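Coenzyme A transferase (Yersinia pestis, PDB 3QLI) probably transfers coenzyme A between carboxylic acids, as in the acetate CoA-transferase family, with coenzyme A seen covalently bound to one of its glutamates. Local coordinates at residues R215-I218 against P219-S223; D230-P233 against D234-L238; G243-P246 against N247-G251; E264-P268 against G269-L273; Y411-E415 against F416-N420. One frame throughout, in Å; residues are numbered along the deposited sequence.

Contact 1. Residues R215-I218 against P219-S223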
loop_
_atom_site.group_PDB
_atom_site.type_symbol
_atom_site.label_atom_id
_atom_site.label_comp_id
_atom_site.label_asym_id
_atom_site.label_seq_id
_atom_site.Cartn_x
_atom_site.Cartn_y
_atom_site.Cartn_z
ATOM N N ARG A 215 -21.119 -20.374 -10.496
ATOM C CA ARG A 215 -22.273 -19.526 -10.202
ATOM C C ARG A 215 -22.865 -18.912 -11.469
ATOM O O ARG A 215 -22.144 -18.618 -12.425
ATOM C CB ARG A 215 -21.909 -18.428 -9.196
ATOM C CG ARG A 215 -21.639 -18.942 -7.783
ATOM C CD ARG A 215 -21.500 -17.801 -6.781
ATOM N NE ARG A 215 -22.637 -16.882 -6.842
ATOM C CZ ARG A 215 -23.839 -17.138 -6.330
ATOM N NH1 ARG A 215 -24.071 -18.293 -5.719
ATOM N NH2 ARG A 215 -24.811 -16.241 -6.436
ATOM N N SER A 216 -24.182 -18.735 -11.470
ATOM C CA SER A 216 -24.877 -18.161 -12.615
ATOM C C SER A 216 -24.511 -16.689 -12.765
ATOM O O SER A 216 -24.287 -15.995 -11.773
ATOM C CB SER A 216 -26.388 -18.313 -12.443
ATOM O OG SER A 216 -26.806 -17.761 -11.204
ATOM N N ALA A 217 -24.437 -16.219 -14.006
ATOM C CA ALA A 217 -24.154 -14.811 -14.258
ATOM C C ALA A 217 -25.401 -13.965 -14.033
ATOM O O ALA A 217 -26.521 -14.435 -14.229
ATOM C CB ALA A 217 -23.636 -14.620 -15.673
ATOM N N ILE A 218 -25.210 -12.722 -13.605
ATOM C CA ILE A 218 -26.320 -11.782 -13.541
ATOM C C ILE A 218 -26.339 -10.943 -14.812
ATOM O O ILE A 218 -25.345 -10.880 -15.541
ATOM C CB ILE A 218 -26.259 -10.885 -12.286
ATOM C CG1 ILE A 218 -24.964 -10.071 -12.259
ATOM C CG2 ILE A 218 -26.382 -11.728 -11.026
ATOM C CD1 ILE A 218 -24.793 -9.260 -10.983
ATOM N N PRO A 219 -27.479 -10.312 -15.105
ATOM C CA PRO A 219 -27.537 -9.551 -16.356
ATOM C C PRO A 219 -26.435 -8.482 -16.456
ATOM O O PRO A 219 -25.859 -8.306 -17.533
ATOM C CB PRO A 219 -28.930 -8.909 -16.310
ATOM C CG PRO A 219 -29.732 -9.813 -15.411
ATOM C CD PRO A 219 -28.757 -10.289 -14.370
ATOM N N GLU A 220 -26.158 -7.775 -15.363
ATOM C CA GLU A 220 -25.195 -6.662 -15.396
ATOM C C GLU A 220 -23.822 -7.068 -15.915
ATOM O O GLU A 220 -23.073 -6.228 -16.404
ATOM C CB GLU A 220 -25.042 -6.010 -14.026
ATOM C CG GLU A 220 -26.314 -5.371 -13.505
ATOM C CD GLU A 220 -27.130 -6.319 -12.635
ATOM O OE1 GLU A 220 -27.349 -7.480 -13.045
ATOM O OE2 GLU A 220 -27.548 -5.896 -11.535
ATOM N N TYR A 221 -23.492 -8.350 -15.802
ATOM C CA TYR A 221 -22.172 -8.838 -16.192
ATOM C C TYR A 221 -21.952 -8.755 -17.689
ATOM O O TYR A 221 -20.817 -8.712 -18.147
ATOM C CB TYR A 221 -21.960 -10.291 -15.743
ATOM C CG TYR A 221 -21.748 -10.480 -14.245
ATOM C CD1 TYR A 221 -21.581 -9.392 -13.399
ATOM C CD2 TYR A 221 -21.713 -11.753 -13.688
ATOM C CE1 TYR A 221 -21.393 -9.566 -12.026
ATOM C CE2 TYR A 221 -21.528 -11.942 -12.321
ATOM C CZ TYR A 221 -21.367 -10.848 -11.498
ATOM O OH TYR A 221 -21.180 -11.040 -10.144
ATOM N N THR A 222 -23.031 -8.770 -18.462
ATOM C CA THR A 222 -22.876 -8.673 -19.905
ATOM C C THR A 222 -22.245 -7.337 -20.255
ATOM O O THR A 222 -21.228 -7.291 -20.942
ATOM C CB THR A 222 -24.199 -8.867 -20.659
ATOM O OG1 THR A 222 -24.673 -10.199 -20.429
ATOM C CG2 THR A 222 -23.993 -8.661 -22.158
ATOM N N SER A 223 -22.838 -6.251 -19.771
ATOM C CA SER A 223 -22.303 -4.924 -20.070
ATOM C C SER A 223 -20.928 -4.752 -19.437
ATOM O O SER A 223 -20.010 -4.223 -20.048
ATOM C CB SER A 223 -23.224 -3.834 -19.532
ATOM O OG SER A 223 -22.535 -2.592 -19.511
HETATM O O HOH W 1 -24.611 -11.840 -18.096
#
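I218 sets CG1 over one face of the Y221 ring where an extended stretch turns into helix 220-230, and this is where the contact packs tightly. CG1 sits almost exactly above the ring centre, 3.5 Å from the centroid of the Y221 ring, a CH-pi contact 8° off the ring normal. It gets there because it is wedged between the backbone N and the carbonyl carbon (chi1 60°), and the extended end then carries I218 CD1 to 3.6 Å from CE1 of Y221. A217 also touches the ring, its CB 4.0 Å from CD2 of Y221. Helix 244-252 packs against Y221 through A244, L245 and L248; A244 is a coenzyme A-binding residue, as is R215. A beta-branched residue before a proline suits this place, since both favour an extended backbone; the fit is close, with I218 CB 3.3 Å from P219 CD. The carbonyl O of I218 receives Y221 N at 3.1 Å. P219, which has no N-H to satisfy, fits the start of the turn.

The other side is looser and wetter. A water donates to I218 O at 2.8 Å and also bonds T222 OG1, while P219 and T222 are exposed. I218 O is thus shared by an amide and a water, whereas the side-chain contact is apolar carbon on an aromatic face.

Contact 2. Residues D230-P233 against D234-L238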
loop_
_atom_site.group_PDB
_atom_site.type_symbol
_atom_site.label_atom_id
_atom_site.label_comp_id
_atom_site.label_asym_id
_atom_site.label_seq_id
_atom_site.Cartn_x
_atom_site.Cartn_y
_atom_site.Cartn_z
ATOM N N ASP A 230 -13.003 -3.964 -23.435
ATOM C CA ASP A 230 -12.562 -2.836 -24.249
ATOM C C ASP A 230 -11.278 -2.206 -23.703
ATOM O O ASP A 230 -10.544 -1.546 -24.436
ATOM C CB ASP A 230 -13.650 -1.766 -24.342
ATOM C CG ASP A 230 -14.780 -2.145 -25.287
ATOM O OD1 ASP A 230 -14.651 -3.153 -26.020
ATOM O OD2 ASP A 230 -15.799 -1.415 -25.296
ATOM N N LEU A 231 -11.018 -2.409 -22.413
ATOM C CA LEU A 231 -9.842 -1.842 -21.754
ATOM C C LEU A 231 -8.642 -2.792 -21.779
ATOM O O LEU A 231 -7.580 -2.469 -21.249
ATOM C CB LEU A 231 -10.170 -1.469 -20.298
ATOM C CG LEU A 231 -11.205 -0.363 -20.090
ATOM C CD1 LEU A 231 -11.675 -0.311 -18.642
ATOM C CD2 LEU A 231 -10.636 0.979 -20.518
ATOM N N VAL A 232 -8.821 -3.965 -22.381
ATOM C CA VAL A 232 -7.737 -4.931 -22.540
ATOM C C VAL A 232 -7.191 -4.906 -23.966
ATOM O O VAL A 232 -7.895 -5.268 -24.913
ATOM C CB VAL A 232 -8.224 -6.359 -22.235
ATOM C CG1 VAL A 232 -7.071 -7.332 -22.308
ATOM C CG2 VAL A 232 -8.879 -6.412 -20.852
ATOM N N PRO A 233 -5.929 -4.484 -24.132
ATOM C CA PRO A 233 -5.314 -4.482 -25.471
ATOM C C PRO A 233 -4.727 -5.843 -25.844
ATOM O O PRO A 233 -4.496 -6.646 -24.945
ATOM C CB PRO A 233 -4.193 -3.457 -25.329
ATOM C CG PRO A 233 -3.810 -3.521 -23.879
ATOM C CD PRO A 233 -5.070 -3.857 -23.115
ATOM N N ASP A 234 -4.489 -6.119 -27.129
ATOM C CA ASP A 234 -3.671 -7.288 -27.454
ATOM C C ASP A 234 -2.355 -7.161 -26.662
ATOM O O ASP A 234 -1.879 -6.056 -26.400
ATOM C CB ASP A 234 -3.377 -7.403 -28.959
ATOM C CG ASP A 234 -4.578 -7.901 -29.782
ATOM O OD1 ASP A 234 -5.382 -8.737 -29.305
ATOM O OD2 ASP A 234 -4.699 -7.456 -30.941
ATOM N N GLY A 235 -1.780 -8.291 -26.271
ATOM C CA GLY A 235 -0.520 -8.280 -25.561
ATOM C C GLY A 235 -0.684 -7.969 -24.081
ATOM O O GLY A 235 0.301 -7.927 -23.353
ATOM N N ALA A 236 -1.921 -7.746 -23.635
ATOM C CA ALA A 236 -2.179 -7.500 -22.206
ATOM C C ALA A 236 -1.706 -8.666 -21.332
ATOM O O ALA A 236 -1.783 -9.827 -21.725
ATOM C CB ALA A 236 -3.659 -7.226 -21.969
ATOM N N CYS A 237 -1.219 -8.349 -20.137
ATOM C CA CYS A 237 -0.782 -9.371 -19.202
ATOM C C CYS A 237 -1.785 -9.405 -18.046
ATOM O O CYS A 237 -1.811 -8.503 -17.208
ATOM C CB CYS A 237 0.620 -9.035 -18.695
ATOM S SG CYS A 237 1.351 -10.291 -17.627
ATOM N N LEU A 238 -2.587 -10.463 -18.001
ATOM C CA LEU A 238 -3.794 -10.510 -17.179
ATOM C C LEU A 238 -3.596 -11.014 -15.752
ATOM O O LEU A 238 -2.867 -11.983 -15.510
ATOM C CB LEU A 238 -4.819 -11.422 -17.839
ATOM C CG LEU A 238 -5.284 -11.086 -19.253
ATOM C CD1 LEU A 238 -6.228 -12.176 -19.735
ATOM C CD2 LEU A 238 -5.966 -9.727 -19.251
#
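V232 CG1 presses on the methyl of A236, only 3.4 Å from A236 CB, which is tighter than ordinary carbon contact. With CG1 anti to the backbone N (chi1 -176°), V232 turns this one branch toward A236, and the same V232 CG1 lies 4.0 Å from L238 CD2. The valine and leucine side chains cross at about a right angle, and L238 reaches the valine with CD2, the end of its side chain. A236 suits its place because its CB points toward the preceding segment, where a single methyl fits between V232 and the P233 ring; P233 CD is 3.8 Å from A236 CB.

The backbone between them is pinned by A236 N donating to P233 O at 3.1 Å, with an N-H...O angle of 145°. G235 has positive phi (80°), a conformation that glycine adopts easily. D234 is at the exposed corner, and its OD1 accepts from N257 N, beside R256. V333 of strand 332-337 touches V232, P233 and A236 alike. Proline, aspartate and glycine leading to alanine make a type II beta turn, which here carries the chain from helix 220-230 into strand 237-240 of the mixed sheet.

Contact 3. Residues G243-P246 against N247-G251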
loop_
_atom_site.group_PDB
_atom_site.type_symbol
_atom_site.label_atom_id
_atom_site.label_comp_id
_atom_site.label_asym_id
_atom_site.label_seq_id
_atom_site.Cartn_x
_atom_site.Cartn_y
_atom_site.Cartn_z
ATOM N N GLY A 243 -15.038 -16.440 -10.537
ATOM C CA GLY A 243 -16.455 -16.118 -10.605
ATOM C C GLY A 243 -17.017 -16.042 -12.011
ATOM O O GLY A 243 -16.296 -16.224 -12.999
ATOM N N ALA A 244 -18.317 -15.770 -12.104
ATOM C CA ALA A 244 -18.989 -15.678 -13.402
ATOM C C ALA A 244 -18.463 -14.503 -14.221
ATOM O O ALA A 244 -18.313 -14.611 -15.440
ATOM C CB ALA A 244 -20.508 -15.576 -13.222
ATOM N N LEU A 245 -18.179 -13.383 -13.559
ATOM C CA LEU A 245 -17.738 -12.185 -14.283
ATOM C C LEU A 245 -16.403 -12.407 -15.010
ATOM O O LEU A 245 -16.326 -12.273 -16.230
ATOM C CB LEU A 245 -17.678 -10.961 -13.358
ATOM C CG LEU A 245 -17.212 -9.637 -13.985
ATOM C CD1 LEU A 245 -17.935 -9.335 -15.319
ATOM C CD2 LEU A 245 -17.367 -8.481 -12.988
ATOM N N PRO A 246 -15.346 -12.766 -14.267
ATOM C CA PRO A 246 -14.090 -13.116 -14.950
ATOM C C PRO A 246 -14.265 -14.173 -16.051
ATOM O O PRO A 246 -13.668 -14.039 -17.116
ATOM C CB PRO A 246 -13.193 -13.644 -13.813
ATOM C CG PRO A 246 -14.061 -13.675 -12.571
ATOM C CD PRO A 246 -15.178 -12.701 -12.806
ATOM N N ASN A 247 -15.066 -15.207 -15.811
ATOM C CA ASN A 247 -15.335 -16.177 -16.867
ATOM C C ASN A 247 -15.914 -15.506 -18.115
ATOM O O ASN A 247 -15.560 -15.854 -19.244
ATOM C CB ASN A 247 -16.273 -17.279 -16.370
ATOM C CG ASN A 247 -15.588 -18.234 -15.405
ATOM O OD1 ASN A 247 -14.403 -18.077 -15.084
ATOM N ND2 ASN A 247 -16.335 -19.224 -14.924
ATOM N N LEU A 248 -16.804 -14.542 -17.905
ATOM C CA LEU A 248 -17.444 -13.837 -19.015
ATOM C C LEU A 248 -16.459 -12.924 -19.719
ATOM O O LEU A 248 -16.479 -12.792 -20.946
ATOM C CB LEU A 248 -18.622 -12.998 -18.514
ATOM C CG LEU A 248 -20.035 -13.443 -18.886
ATOM C CD1 LEU A 248 -20.315 -14.830 -18.347
ATOM C CD2 LEU A 248 -21.057 -12.446 -18.359
ATOM N N VAL A 249 -15.612 -12.260 -18.936
ATOM C CA VAL A 249 -14.575 -11.419 -19.515
ATOM C C VAL A 249 -13.676 -12.268 -20.412
ATOM O O VAL A 249 -13.445 -11.937 -21.575
ATOM C CB VAL A 249 -13.745 -10.725 -18.420
ATOM C CG1 VAL A 249 -12.545 -10.003 -19.028
ATOM C CG2 VAL A 249 -14.629 -9.759 -17.632
ATOM N N CYS A 250 -13.181 -13.379 -19.872
ATOM C CA CYS A 250 -12.366 -14.298 -20.662
ATOM C C CYS A 250 -13.084 -14.762 -21.923
ATOM O O CYS A 250 -12.457 -14.946 -22.968
ATOM C CB CYS A 250 -11.953 -15.502 -19.821
ATOM S SG CYS A 250 -10.807 -15.041 -18.515
ATOM N N GLY A 251 -14.393 -14.966 -21.816
ATOM C CA GLY A 251 -15.206 -15.271 -22.982
ATOM C C GLY A 251 -15.097 -14.190 -24.046
ATOM O O GLY A 251 -14.943 -14.485 -25.234
#
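V249 N donates to L245 O at 2.8 Å, and C250 N meets P246 O at 2.9 Å with an almost straight N-H...O angle of 177°. L248 N bonds A244 O at 2.9 Å and has a second, weak bond to L245 O. The first turn closes with N247 N reaching G243 O at 3.2 Å. G243 is at the N-cap position: its backbone (phi 128°) is one that glycine tolerates and a side chain would not. P246 costs the helix nothing here, for in the first turn its missing N-H has no carbonyl to serve, and its own O is still used.

Around these helical hydrogen bonds the side chains fan out. N247 folds back beside the helix start, with CG anti to its carbonyl carbon (chi1 -72°), which leaves N247 CG 3.2 Å from G243 O. L245 and V249, one turn apart, touch through L245 CD1 and V249 CG2 at 4.1 Å. Towards helix 220-230, L245 packs on I224 and L248 on S225, leucines suiting a helix-to-helix face. P246 and C250 both rest on M240 of strand 237-240. A244 is a coenzyme A-binding residue, and so is V242, just before G243, so the helix start borders that site. This is the opening of the helix in a beta-alpha-beta unit, running from strand 237-240 through helix 244-252 to strand 260-261.

Contact 4. Residues E264-P268 against G269-L273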
loop_
_atom_site.group_PDB
_atom_site.type_symbol
_atom_site.label_atom_id
_atom_site.label_comp_id
_atom_site.label_asym_id
_atom_site.label_seq_id
_atom_site.Cartn_x
_atom_site.Cartn_y
_atom_site.Cartn_z
ATOM N N GLU A 264 -2.733 -13.774 -9.348
ATOM C CA GLU A 264 -2.638 -14.400 -8.030
ATOM C C GLU A 264 -3.323 -15.759 -8.078
ATOM O O GLU A 264 -2.683 -16.790 -7.876
ATOM C CB GLU A 264 -3.269 -13.524 -6.956
ATOM C CG GLU A 264 -3.150 -14.109 -5.534
ATOM C CD GLU A 264 -4.070 -13.393 -4.557
ATOM O OE1 GLU A 264 -3.910 -12.170 -4.376
ATOM O OE2 GLU A 264 -4.961 -14.056 -3.989
ATOM N N VAL A 265 -4.623 -15.763 -8.354
ATOM C CA VAL A 265 -5.350 -17.021 -8.503
ATOM C C VAL A 265 -5.544 -17.389 -9.982
ATOM O O VAL A 265 -5.947 -16.553 -10.807
ATOM C CB VAL A 265 -6.736 -16.991 -7.792
ATOM C CG1 VAL A 265 -7.648 -16.008 -8.464
ATOM C CG2 VAL A 265 -7.392 -18.379 -7.810
ATOM N N LEU A 266 -5.256 -18.644 -10.309
ATOM C CA LEU A 266 -5.536 -19.164 -11.649
ATOM C C LEU A 266 -6.941 -19.767 -11.644
ATOM O O LEU A 266 -7.254 -20.617 -10.800
ATOM C CB LEU A 266 -4.520 -20.222 -12.060
ATOM C CG LEU A 266 -4.599 -20.777 -13.491
ATOM C CD1 LEU A 266 -4.295 -19.680 -14.517
ATOM C CD2 LEU A 266 -3.610 -21.940 -13.666
ATOM N N ASN A 267 -7.782 -19.297 -12.564
ATOM C CA ASN A 267 -9.198 -19.676 -12.616
ATOM C C ASN A 267 -9.554 -20.341 -13.950
ATOM O O ASN A 267 -8.776 -20.285 -14.907
ATOM C CB ASN A 267 -10.097 -18.454 -12.383
ATOM C CG ASN A 267 -9.988 -17.425 -13.499
ATOM O OD1 ASN A 267 -9.252 -17.615 -14.464
ATOM N ND2 ASN A 267 -10.736 -16.330 -13.378
ATOM N N PRO A 268 -10.725 -20.983 -14.017
ATOM C CA PRO A 268 -11.110 -21.673 -15.257
ATOM C C PRO A 268 -11.159 -20.766 -16.499
ATOM O O PRO A 268 -10.829 -21.221 -17.595
ATOM C CB PRO A 268 -12.504 -22.215 -14.925
ATOM C CG PRO A 268 -12.416 -22.494 -13.421
ATOM C CD PRO A 268 -11.617 -21.319 -12.889
ATOM N N GLY A 269 -11.555 -19.512 -16.335
ATOM C CA GLY A 269 -11.582 -18.584 -17.457
ATOM C C GLY A 269 -10.212 -18.356 -18.071
ATOM O O GLY A 269 -10.054 -18.387 -19.295
ATOM N N LEU A 270 -9.210 -18.120 -17.222
ATOM C CA LEU A 270 -7.858 -17.901 -17.710
ATOM C C LEU A 270 -7.324 -19.155 -18.380
ATOM O O LEU A 270 -6.624 -19.084 -19.390
ATOM C CB LEU A 270 -6.921 -17.471 -16.567
ATOM C CG LEU A 270 -7.062 -16.018 -16.100
ATOM C CD1 LEU A 270 -6.117 -15.717 -14.937
ATOM C CD2 LEU A 270 -6.836 -15.044 -17.272
ATOM N N VAL A 271 -7.648 -20.311 -17.817
ATOM C CA VAL A 271 -7.133 -21.554 -18.362
ATOM C C VAL A 271 -7.768 -21.802 -19.725
ATOM O O VAL A 271 -7.137 -22.367 -20.627
ATOM C CB VAL A 271 -7.396 -22.726 -17.403
ATOM C CG1 VAL A 271 -7.176 -24.056 -18.116
ATOM C CG2 VAL A 271 -6.489 -22.603 -16.182
ATOM N N ASP A 272 -9.010 -21.354 -19.892
ATOM C CA ASP A 272 -9.671 -21.479 -21.203
ATOM C C ASP A 272 -8.897 -20.702 -22.279
ATOM O O ASP A 272 -8.706 -21.186 -23.406
ATOM C CB ASP A 272 -11.123 -21.001 -21.120
ATOM C CG ASP A 272 -11.878 -21.199 -22.418
ATOM O OD1 ASP A 272 -12.176 -22.363 -22.765
ATOM O OD2 ASP A 272 -12.182 -20.189 -23.087
ATOM N N LEU A 273 -8.429 -19.503 -21.926
ATOM C CA LEU A 273 -7.660 -18.696 -22.866
ATOM C C LEU A 273 -6.320 -19.353 -23.202
ATOM O O LEU A 273 -5.834 -19.247 -24.331
ATOM C CB LEU A 273 -7.464 -17.274 -22.340
ATOM C CG LEU A 273 -8.750 -16.476 -22.093
ATOM C CD1 LEU A 273 -8.410 -15.097 -21.522
ATOM C CD2 LEU A 273 -9.561 -16.344 -23.379
#
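An asparagine N-cap opens helix 268-276, directly after the short strand that follows E264, the residue seen covalently linked to coenzyme A. N267 OD1 accepts from L270 N at 2.8 Å, the donor tilted 33° from the amide plane. The side chain reaches forward over the first turn because CG is placed between the backbone N and the carbonyl carbon (chi1 66°). Asparagine suits the spot: its oxygen replaces the carbonyl that the helix lacks, and its ND2 makes a weak hydrogen bond to G241 O. N267 OD1 also lies 3.1 Å from L270 CB, so the cap and the leucine stem are in close contact.

The helical hydrogen bonds follow, with V271 N bonded to N267 O at 3.1 Å and D272 N to P268 O at 2.9 Å. P268 fits the first helical position, where no N-H is required. G269 has no side chain, and C250 SG and N247 OD1 of helix 244-252 come close to its backbone. On the apolar side L266 CG is 3.8 Å from V271 CG2, the two side chains crossing at about a right angle, and L266 CD1 is 4.0 Å from L270 CB. D272 makes a salt bridge with R276.

Around the junction strand 237-240 touches L270 and N267, helix 300-306 covers L266, P268 and V271, helix 244-252 meets N267 through P246, and strand 295-296 pairs alongside strand 265-266.

Contact 5. Residues Y411-E415 against F416-N420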
loop_
_atom_site.group_PDB
_atom_site.type_symbol
_atom_site.label_atom_id
_atom_site.label_comp_id
_atom_site.label_asym_id
_atom_site.label_seq_id
_atom_site.Cartn_x
_atom_site.Cartn_y
_atom_site.Cartn_z
ATOM N N TYR A 411 -9.101 2.533 -12.169
ATOM C CA TYR A 411 -10.295 2.473 -12.992
ATOM C C TYR A 411 -11.408 1.730 -12.283
ATOM O O TYR A 411 -11.197 0.622 -11.793
ATOM C CB TYR A 411 -10.003 1.682 -14.270
ATOM C CG TYR A 411 -9.541 2.483 -15.463
ATOM C CD1 TYR A 411 -10.453 3.105 -16.302
ATOM C CD2 TYR A 411 -8.194 2.587 -15.767
ATOM C CE1 TYR A 411 -10.032 3.828 -17.401
ATOM C CE2 TYR A 411 -7.763 3.307 -16.860
ATOM C CZ TYR A 411 -8.685 3.924 -17.674
ATOM O OH TYR A 411 -8.253 4.641 -18.764
ATOM N N ILE A 412 -12.598 2.316 -12.240
ATOM C CA ILE A 412 -13.737 1.589 -11.694
ATOM C C ILE A 412 -14.736 1.361 -12.819
ATOM O O ILE A 412 -14.786 2.141 -13.766
ATOM C CB ILE A 412 -14.415 2.343 -10.553
ATOM C CG1 ILE A 412 -14.790 3.765 -10.986
ATOM C CG2 ILE A 412 -13.496 2.342 -9.310
ATOM C CD1 ILE A 412 -15.692 4.495 -9.978
ATOM N N VAL A 413 -15.509 0.286 -12.712
ATOM C CA VAL A 413 -16.460 -0.088 -13.759
ATOM C C VAL A 413 -17.744 -0.613 -13.147
ATOM O O VAL A 413 -17.704 -1.400 -12.204
ATOM C CB VAL A 413 -15.892 -1.191 -14.663
ATOM C CG1 VAL A 413 -17.001 -1.773 -15.581
ATOM C CG2 VAL A 413 -14.706 -0.652 -15.479
ATOM N N THR A 414 -18.883 -0.157 -13.677
ATOM C CA THR A 414 -20.178 -0.769 -13.391
ATOM C C THR A 414 -20.837 -1.033 -14.749
ATOM O O THR A 414 -20.228 -0.792 -15.790
ATOM C CB THR A 414 -21.114 0.149 -12.545
ATOM O OG1 THR A 414 -21.562 1.250 -13.351
ATOM C CG2 THR A 414 -20.418 0.690 -11.274
ATOM N N GLU A 415 -22.073 -1.515 -14.746
ATOM C CA GLU A 415 -22.780 -1.745 -16.005
ATOM C C GLU A 415 -23.033 -0.435 -16.775
ATOM O O GLU A 415 -23.368 -0.452 -17.968
ATOM C CB GLU A 415 -24.081 -2.534 -15.777
ATOM C CG GLU A 415 -25.219 -1.773 -15.085
ATOM C CD GLU A 415 -25.209 -1.908 -13.566
ATOM O OE1 GLU A 415 -24.134 -2.151 -12.971
ATOM O OE2 GLU A 415 -26.290 -1.775 -12.953
ATOM N N PHE A 416 -22.829 0.701 -16.117
ATOM C CA PHE A 416 -23.016 2.007 -16.784
ATOM C C PHE A 416 -21.747 2.687 -17.322
ATOM O O PHE A 416 -21.802 3.796 -17.855
ATOM C CB PHE A 416 -23.800 2.957 -15.878
ATOM C CG PHE A 416 -25.159 2.429 -15.511
ATOM C CD1 PHE A 416 -26.144 2.290 -16.479
ATOM C CD2 PHE A 416 -25.434 2.026 -14.220
ATOM C CE1 PHE A 416 -27.401 1.787 -16.151
ATOM C CE2 PHE A 416 -26.685 1.528 -13.879
ATOM C CZ PHE A 416 -27.667 1.401 -14.844
ATOM N N GLY A 417 -20.601 2.024 -17.215
ATOM C CA GLY A 417 -19.412 2.556 -17.861
ATOM C C GLY A 417 -18.187 2.467 -16.975
ATOM O O GLY A 417 -18.176 1.686 -16.039
ATOM N N ALA A 418 -17.180 3.287 -17.265
ATOM C CA ALA A 418 -15.892 3.212 -16.586
ATOM C C ALA A 418 -15.377 4.611 -16.261
ATOM O O ALA A 418 -15.637 5.564 -16.995
ATOM C CB ALA A 418 -14.884 2.486 -17.465
ATOM N N VAL A 419 -14.632 4.734 -15.170
ATOM C CA VAL A 419 -14.021 6.018 -14.833
ATOM C C VAL A 419 -12.599 5.777 -14.356
ATOM O O VAL A 419 -12.371 4.906 -13.529
ATOM C CB VAL A 419 -14.807 6.742 -13.717
ATOM C CG1 VAL A 419 -14.086 8.039 -13.292
ATOM C CG2 VAL A 419 -16.230 7.045 -14.177
ATOM N N ASN A 420 -11.663 6.560 -14.881
ATOM C CA ASN A 420 -10.287 6.588 -14.395
ATOM C C ASN A 420 -10.170 7.717 -13.369
ATOM O O ASN A 420 -10.313 8.893 -13.713
ATOM C CB ASN A 420 -9.342 6.821 -15.578
ATOM C CG ASN A 420 -7.883 6.981 -15.166
ATOM O OD1 ASN A 420 -7.531 6.942 -13.982
ATOM N ND2 ASN A 420 -7.026 7.174 -16.156
#
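The Y411 ring carries N420 on one face: N420 CB lies over it, displaced toward the rim, 3.8 Å from the centroid of the Y411 ring in a CH-pi contact. The N420 amide follows on at 32° to the ring plane, with V419 O set obliquely. N420 CG is anti to the backbone N (chi1 175°), which lays the amide along the ring, while its OD1 accepts from K422 N. At the other end the F416 ring has CG of E415 over one face, 3.9 Å from the centroid of the F416 ring. Here the two side chains lie side by side, carboxylate and ring planes 30° apart, and E415 OE2 is bonded to S384.

Between these ends runs a beta hairpin, strands 411-414 and 417-420, closed by a type I turn from T414 to G417. I412 and V419 form a hydrogen-bonded pair, with I412 N to V419 O at 2.9 Å and V419 N to I412 O at 3.0 Å. T414 and G417 form another, T414 N reaching G417 O at 3.1 Å and G417 N donating to T414 O. T414 OG1 accepts from F416 N at 3.1 Å, an ST turn, and also bonds L436 O. G417 has the positive phi that glycine tolerates. V413 CG2 touches A418 CB at 3.7 Å on the face that packs on I227 of helix 220-230, while I412 and V419 turn to L436 on the other.

Contacts 1 to 5 follow in series along the chain. Contact 1 starts helix 220-230, contact 2 leads from its end into strand 237-240, and contact 3 begins helix 244-252; centres of contacts 1 and 3 are 9 Å apart, as are those of 3 and 4. Contact 1 touches contact 3 through R215 and A244, and contact 2 meets contact 4 through L238 and L270. Contact 5, the hairpin at the edge of the mixed sheet that also holds strand 237-240, is tied to contact 1 by a probable hydrogen bond between S223 and E415, yet lies about 23 Å from contact 4 between centres. Contacts 1, 3 and 4 each hold a coenzyme A-binding residue, contact 3 touching both of the others.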